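Local coordinates for 1,4-dihydroxy-2-naphthoyl-CoA hydrolase (PDB 4K00), which hydrolyses 1,4-dihydroxy-2-naphthoyl-CoA to 1,4-dihydroxy-2-naphthoate and CoA, a step in the making of phylloquinone (vitamin K1), at residues G5-T18 against H73-T85. Numbering follows the deposited sequence.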
loop_
_atom_site.group_PDB
_atom_site.type_symbol
_atom_site.label_atom_id
_atom_site.label_comp_id
_atom_site.label_asym_id
_atom_site.label_seq_id
_atom_site.Cartn_x
_atom_site.Cartn_y
_atom_site.Cartn_z
ATOM N N GLY A 5 2.400 -28.875 -1.642
ATOM C CA GLY A 5 2.718 -27.986 -0.489
ATOM C C GLY A 5 1.462 -27.465 0.186
ATOM O O GLY A 5 0.437 -27.232 -0.462
ATOM N N THR A 6 1.539 -27.286 1.500
ATOM C CA THR A 6 0.479 -26.601 2.236
ATOM C C THR A 6 1.090 -25.708 3.302
ATOM O O THR A 6 2.223 -25.917 3.730
ATOM C CB THR A 6 -0.472 -27.590 2.945
ATOM O OG1 THR A 6 0.231 -28.226 4.012
ATOM C CG2 THR A 6 -0.997 -28.647 1.987
ATOM N N PHE A 7 0.330 -24.708 3.729
ATOM C CA PHE A 7 0.800 -23.786 4.733
ATOM C C PHE A 7 -0.371 -23.076 5.401
ATOM O O PHE A 7 -1.370 -22.779 4.758
ATOM C CB PHE A 7 1.691 -22.743 4.075
ATOM C CG PHE A 7 2.539 -21.997 5.038
ATOM C CD1 PHE A 7 3.571 -22.641 5.697
ATOM C CD2 PHE A 7 2.308 -20.653 5.299
ATOM C CE1 PHE A 7 4.362 -21.957 6.600
ATOM C CE2 PHE A 7 3.097 -19.968 6.200
ATOM C CZ PHE A 7 4.125 -20.619 6.847
ATOM N N THR A 8 -0.244 -22.804 6.693
ATOM C CA THR A 8 -1.185 -21.916 7.370
ATOM C C THR A 8 -0.475 -20.670 7.866
ATOM O O THR A 8 0.445 -20.756 8.666
ATOM C CB THR A 8 -1.841 -22.605 8.587
ATOM O OG1 THR A 8 -2.472 -23.811 8.151
ATOM C CG2 THR A 8 -2.883 -21.684 9.218
ATOM N N TYR A 9 -0.927 -19.526 7.377
ATOM C CA TYR A 9 -0.329 -18.238 7.690
ATOM C C TYR A 9 -1.271 -17.444 8.572
ATOM O O TYR A 9 -2.437 -17.211 8.221
ATOM C CB TYR A 9 -0.067 -17.486 6.397
ATOM C CG TYR A 9 0.388 -16.054 6.549
ATOM C CD1 TYR A 9 1.599 -15.749 7.169
ATOM C CD2 TYR A 9 -0.369 -15.013 6.033
ATOM C CE1 TYR A 9 2.029 -14.438 7.289
ATOM C CE2 TYR A 9 0.062 -13.701 6.132
ATOM C CZ TYR A 9 1.249 -13.417 6.774
ATOM O OH TYR A 9 1.668 -12.115 6.866
ATOM N N GLU A 10 -0.770 -17.055 9.736
ATOM C CA GLU A 10 -1.557 -16.279 10.669
ATOM C C GLU A 10 -1.322 -14.779 10.436
ATOM O O GLU A 10 -0.184 -14.323 10.313
ATOM C CB GLU A 10 -1.178 -16.693 12.080
ATOM C CG GLU A 10 -1.880 -15.942 13.179
ATOM C CD GLU A 10 -1.487 -16.489 14.536
ATOM O OE1 GLU A 10 -0.945 -17.619 14.581
ATOM O OE2 GLU A 10 -1.705 -15.788 15.544
ATOM N N ARG A 11 -2.404 -14.020 10.368
ATOM C CA ARG A 11 -2.317 -12.608 9.977
ATOM C C ARG A 11 -3.296 -11.774 10.797
ATOM O O ARG A 11 -4.510 -11.973 10.732
ATOM C CB ARG A 11 -2.597 -12.450 8.480
ATOM C CG ARG A 11 -2.619 -11.012 7.979
ATOM C CD ARG A 11 -1.274 -10.310 8.131
ATOM N NE ARG A 11 -1.053 -9.409 7.004
ATOM C CZ ARG A 11 -1.652 -8.229 6.852
ATOM N NH1 ARG A 11 -2.489 -7.762 7.777
ATOM N NH2 ARG A 11 -1.398 -7.499 5.769
ATOM N N GLN A 12 -2.741 -10.849 11.569
ATOM C CA GLN A 12 -3.501 -9.783 12.213
ATOM C C GLN A 12 -3.908 -8.696 11.227
ATOM O O GLN A 12 -3.111 -8.281 10.382
ATOM C CB GLN A 12 -2.652 -9.179 13.336
ATOM C CG GLN A 12 -3.301 -8.007 14.043
ATOM C CD GLN A 12 -4.299 -8.460 15.083
ATOM O OE1 GLN A 12 -5.463 -8.063 15.053
ATOM N NE2 GLN A 12 -3.855 -9.311 15.999
ATOM N N VAL A 13 -5.150 -8.223 11.339
ATOM C CA VAL A 13 -5.606 -7.105 10.539
ATOM C C VAL A 13 -5.150 -5.808 11.199
ATOM O O VAL A 13 -5.437 -5.558 12.371
ATOM C CB VAL A 13 -7.141 -7.089 10.355
ATOM C CG1 VAL A 13 -7.555 -5.852 9.574
ATOM C CG2 VAL A 13 -7.623 -8.346 9.632
ATOM N N TYR A 14 -4.404 -4.997 10.456
ATOM C CA TYR A 14 -3.916 -3.723 10.989
ATOM C C TYR A 14 -4.772 -2.601 10.455
ATOM O O TYR A 14 -5.521 -2.798 9.511
ATOM C CB TYR A 14 -2.459 -3.496 10.589
ATOM C CG TYR A 14 -1.548 -4.579 11.094
ATOM C CD1 TYR A 14 -1.294 -4.714 12.445
ATOM C CD2 TYR A 14 -0.971 -5.486 10.221
ATOM C CE1 TYR A 14 -0.465 -5.710 12.917
ATOM C CE2 TYR A 14 -0.147 -6.487 10.684
ATOM C CZ TYR A 14 0.094 -6.596 12.033
ATOM O OH TYR A 14 0.917 -7.595 12.501
ATOM N N LEU A 15 -4.653 -1.418 11.053
ATOM C CA LEU A 15 -5.483 -0.297 10.643
ATOM C C LEU A 15 -5.333 -0.058 9.137
ATOM O O LEU A 15 -6.326 0.156 8.429
ATOM C CB LEU A 15 -5.131 0.959 11.439
ATOM C CG LEU A 15 -5.921 2.213 11.059
ATOM C CD1 LEU A 15 -7.416 2.025 11.241
ATOM C CD2 LEU A 15 -5.411 3.392 11.876
ATOM N N ALA A 16 -4.101 -0.129 8.652
ATOM C CA ALA A 16 -3.816 0.145 7.232
ATOM C C ALA A 16 -4.535 -0.816 6.282
ATOM O O ALA A 16 -4.752 -0.480 5.119
ATOM C CB ALA A 16 -2.313 0.086 6.977
ATOM N N ASP A 17 -4.877 -2.016 6.755
ATOM C CA ASP A 17 -5.565 -3.001 5.923
ATOM C C ASP A 17 -7.018 -2.613 5.667
ATOM O O ASP A 17 -7.668 -3.139 4.742
ATOM C CB ASP A 17 -5.532 -4.382 6.575
ATOM C CG ASP A 17 -4.139 -4.954 6.675
ATOM O OD1 ASP A 17 -3.477 -5.093 5.636
ATOM O OD2 ASP A 17 -3.725 -5.318 7.789
ATOM N N THR A 18 -7.532 -1.709 6.490
ATOM C CA THR A 18 -8.946 -1.359 6.437
ATOM C C THR A 18 -9.185 -0.092 5.621
ATOM O O THR A 18 -8.256 0.639 5.328
ATOM C CB THR A 18 -9.530 -1.186 7.853
ATOM O OG1 THR A 18 -8.870 -0.104 8.534
ATOM C CG2 THR A 18 -9.359 -2.480 8.653
ATOM N N HIS A 73 -12.523 -6.858 10.074
ATOM C CA HIS A 73 -12.339 -5.550 10.688
ATOM C C HIS A 73 -10.966 -5.463 11.342
ATOM O O HIS A 73 -10.312 -6.479 11.587
ATOM C CB HIS A 73 -13.432 -5.281 11.732
ATOM C CG HIS A 73 -14.820 -5.378 11.191
ATOM N ND1 HIS A 73 -15.498 -6.575 11.088
ATOM C CD2 HIS A 73 -15.669 -4.425 10.736
ATOM C CE1 HIS A 73 -16.695 -6.357 10.574
ATOM N NE2 HIS A 73 -16.824 -5.062 10.350
ATOM N N CYS A 74 -10.546 -4.228 11.612
ATOM C CA CYS A 74 -9.306 -3.930 12.316
ATOM C C CYS A 74 -9.183 -4.713 13.607
ATOM O O CYS A 74 -10.098 -4.726 14.434
ATOM C CB CYS A 74 -9.270 -2.432 12.641
ATOM S SG CYS A 74 -7.683 -1.857 13.241
ATOM N N GLY A 75 -8.039 -5.358 13.794
ATOM C CA GLY A 75 -7.811 -6.115 15.008
ATOM C C GLY A 75 -8.168 -7.586 14.895
ATOM O O GLY A 75 -7.790 -8.363 15.755
ATOM N N ASP A 76 -8.892 -7.978 13.849
ATOM C CA ASP A 76 -9.246 -9.391 13.682
ATOM C C ASP A 76 -7.975 -10.205 13.496
ATOM O O ASP A 76 -6.991 -9.726 12.926
ATOM C CB ASP A 76 -10.161 -9.598 12.470
ATOM C CG ASP A 76 -11.576 -9.109 12.703
ATOM O OD1 ASP A 76 -11.902 -8.713 13.843
ATOM O OD2 ASP A 76 -12.371 -9.134 11.739
ATOM N N ARG A 77 -8.004 -11.445 13.958
ATOM C CA ARG A 77 -6.933 -12.380 13.668
ATOM C C ARG A 77 -7.425 -13.409 12.656
ATOM O O ARG A 77 -8.427 -14.092 12.882
ATOM C CB ARG A 77 -6.470 -13.067 14.945
ATOM C CG ARG A 77 -5.172 -13.841 14.777
ATOM C CD ARG A 77 -4.578 -14.222 16.126
ATOM N NE ARG A 77 -5.534 -14.957 16.949
ATOM C CZ ARG A 77 -5.743 -16.268 16.859
ATOM N NH1 ARG A 77 -5.057 -16.993 15.982
ATOM N NH2 ARG A 77 -6.639 -16.853 17.644
ATOM N N LEU A 78 -6.724 -13.494 11.535
ATOM C CA LEU A 78 -7.167 -14.293 10.393
ATOM C C LEU A 78 -6.193 -15.443 10.159
ATOM O O LEU A 78 -5.024 -15.371 10.546
ATOM C CB LEU A 78 -7.254 -13.431 9.140
ATOM C CG LEU A 78 -8.030 -12.119 9.247
ATOM C CD1 LEU A 78 -8.066 -11.455 7.889
ATOM C CD2 LEU A 78 -9.437 -12.347 9.778
ATOM N N LEU A 79 -6.686 -16.506 9.532
ATOM C CA LEU A 79 -5.836 -17.569 9.006
ATOM C C LEU A 79 -5.945 -17.571 7.489
ATOM O O LEU A 79 -7.041 -17.500 6.935
ATOM C CB LEU A 79 -6.285 -18.922 9.560
ATOM C CG LEU A 79 -6.272 -19.052 11.085
ATOM C CD1 LEU A 79 -6.851 -20.384 11.524
ATOM C CD2 LEU A 79 -4.856 -18.880 11.608
ATOM N N VAL A 80 -4.801 -17.627 6.822
ATOM C CA VAL A 80 -4.765 -17.857 5.382
ATOM C C VAL A 80 -4.208 -19.238 5.128
ATOM O O VAL A 80 -3.032 -19.500 5.401
ATOM C CB VAL A 80 -3.863 -16.856 4.647
ATOM C CG1 VAL A 80 -3.983 -17.076 3.138
ATOM C CG2 VAL A 80 -4.214 -15.426 5.031
ATOM N N ASN A 81 -5.062 -20.126 4.634
ATOM C CA ASN A 81 -4.658 -21.484 4.362
ATOM C C ASN A 81 -4.357 -21.657 2.901
ATOM O O ASN A 81 -5.175 -21.339 2.051
ATOM C CB ASN A 81 -5.742 -22.475 4.790
ATOM C CG ASN A 81 -5.628 -22.837 6.251
ATOM O OD1 ASN A 81 -4.696 -23.535 6.658
ATOM N ND2 ASN A 81 -6.553 -22.349 7.052
ATOM N N LEU A 82 -3.165 -22.172 2.638
ATOM C CA LEU A 82 -2.584 -22.166 1.314
ATOM C C LEU A 82 -2.322 -23.613 0.909
ATOM O O LEU A 82 -1.790 -24.402 1.693
ATOM C CB LEU A 82 -1.278 -21.356 1.315
ATOM C CG LEU A 82 -0.275 -21.635 0.192
ATOM C CD1 LEU A 82 -0.806 -21.109 -1.133
ATOM C CD2 LEU A 82 1.072 -20.998 0.510
ATOM N N THR A 83 -2.713 -23.944 -0.316
ATOM C CA THR A 83 -2.236 -25.142 -0.998
ATOM C C THR A 83 -1.529 -24.800 -2.306
ATOM O O THR A 83 -2.015 -23.965 -3.079
ATOM C CB THR A 83 -3.408 -26.082 -1.299
ATOM O OG1 THR A 83 -4.029 -26.459 -0.067
ATOM C CG2 THR A 83 -2.932 -27.319 -2.024
ATOM N N ILE A 84 -0.368 -25.421 -2.547
ATOM C CA ILE A 84 0.393 -25.178 -3.780
ATOM C C ILE A 84 0.498 -26.438 -4.624
ATOM O O ILE A 84 0.776 -27.529 -4.112
ATOM C CB ILE A 84 1.838 -24.683 -3.517
ATOM C CG1 ILE A 84 1.882 -23.675 -2.379
ATOM C CG2 ILE A 84 2.434 -24.080 -4.783
ATOM C CD1 ILE A 84 2.191 -24.306 -1.035
ATOM N N THR A 85 0.293 -26.267 -5.927
ATOM C CA THR A 85 0.189 -27.357 -6.893
ATOM C C THR A 85 1.070 -26.972 -8.088
ATOM O O THR A 85 1.131 -25.799 -8.458
ATOM C CB THR A 85 -1.275 -27.470 -7.392
ATOM O OG1 THR A 85 -2.102 -27.964 -6.331
ATOM C CG2 THR A 85 -1.390 -28.409 -8.595
HETATM O O HOH W 1 -3.301 -25.140 4.642
#
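Tyr9 and Val80 form one hydrogen-bonded pair of the antiparallel pairing that joins strand 6-12 to strand 77-85, an instance of how a hotdog sheet turns one face to its long helix and the other outward. Their backbones bond both ways, Val80 N to Tyr9 O at 2.8 Å and nearly straight (177°), as do those of Phe7 with Leu82 and Arg11 with Leu78. Tyr9, followed outward, begins with CB near Val80 O; CG then lies anti to the backbone N (chi1 172°), which lays the ring beside Val80, whose CG2 sits at the ring edge, 4.0 Å from CD2. Beyond the ring, OH hydrogen-bonds to Glu35 OE1 on helix 26-43 and also meets Tyr14 OH of a neighbouring subunit; the Glu35 carboxylate pairs with Arg11 NE as well. Just past the strand, Val13 CG2 reaches Leu78 CD1 at 3.6 Å.

The other face is more polar. Thr8 OG1 gives its proton to Asn81 OD1 at 2.7 Å from alongside, and a water lies within hydrogen-bonding distance of that oxygen and of Phe7 O. Glu10, extended, sends OE2 obliquely to the Arg77 guanidinium, in a long salt bridge of 3.6 Å to NH1 with the two planes 60° apart; Arg77 NH2 turns to Glu102. Val13 N meets Asp76 O, and Gly75 N in the type II turn 73-76 meets Val13 O, so two backbone bonds hold the segment running on to Asp19, the predicted active-site residue, to that turn. The chemistry implies a division of labour: backbone bonds fix the register, Glu35 links Tyr9 and buried Arg11 to the helix, and the more exposed Thr8 and Glu10 face carries polar pairs.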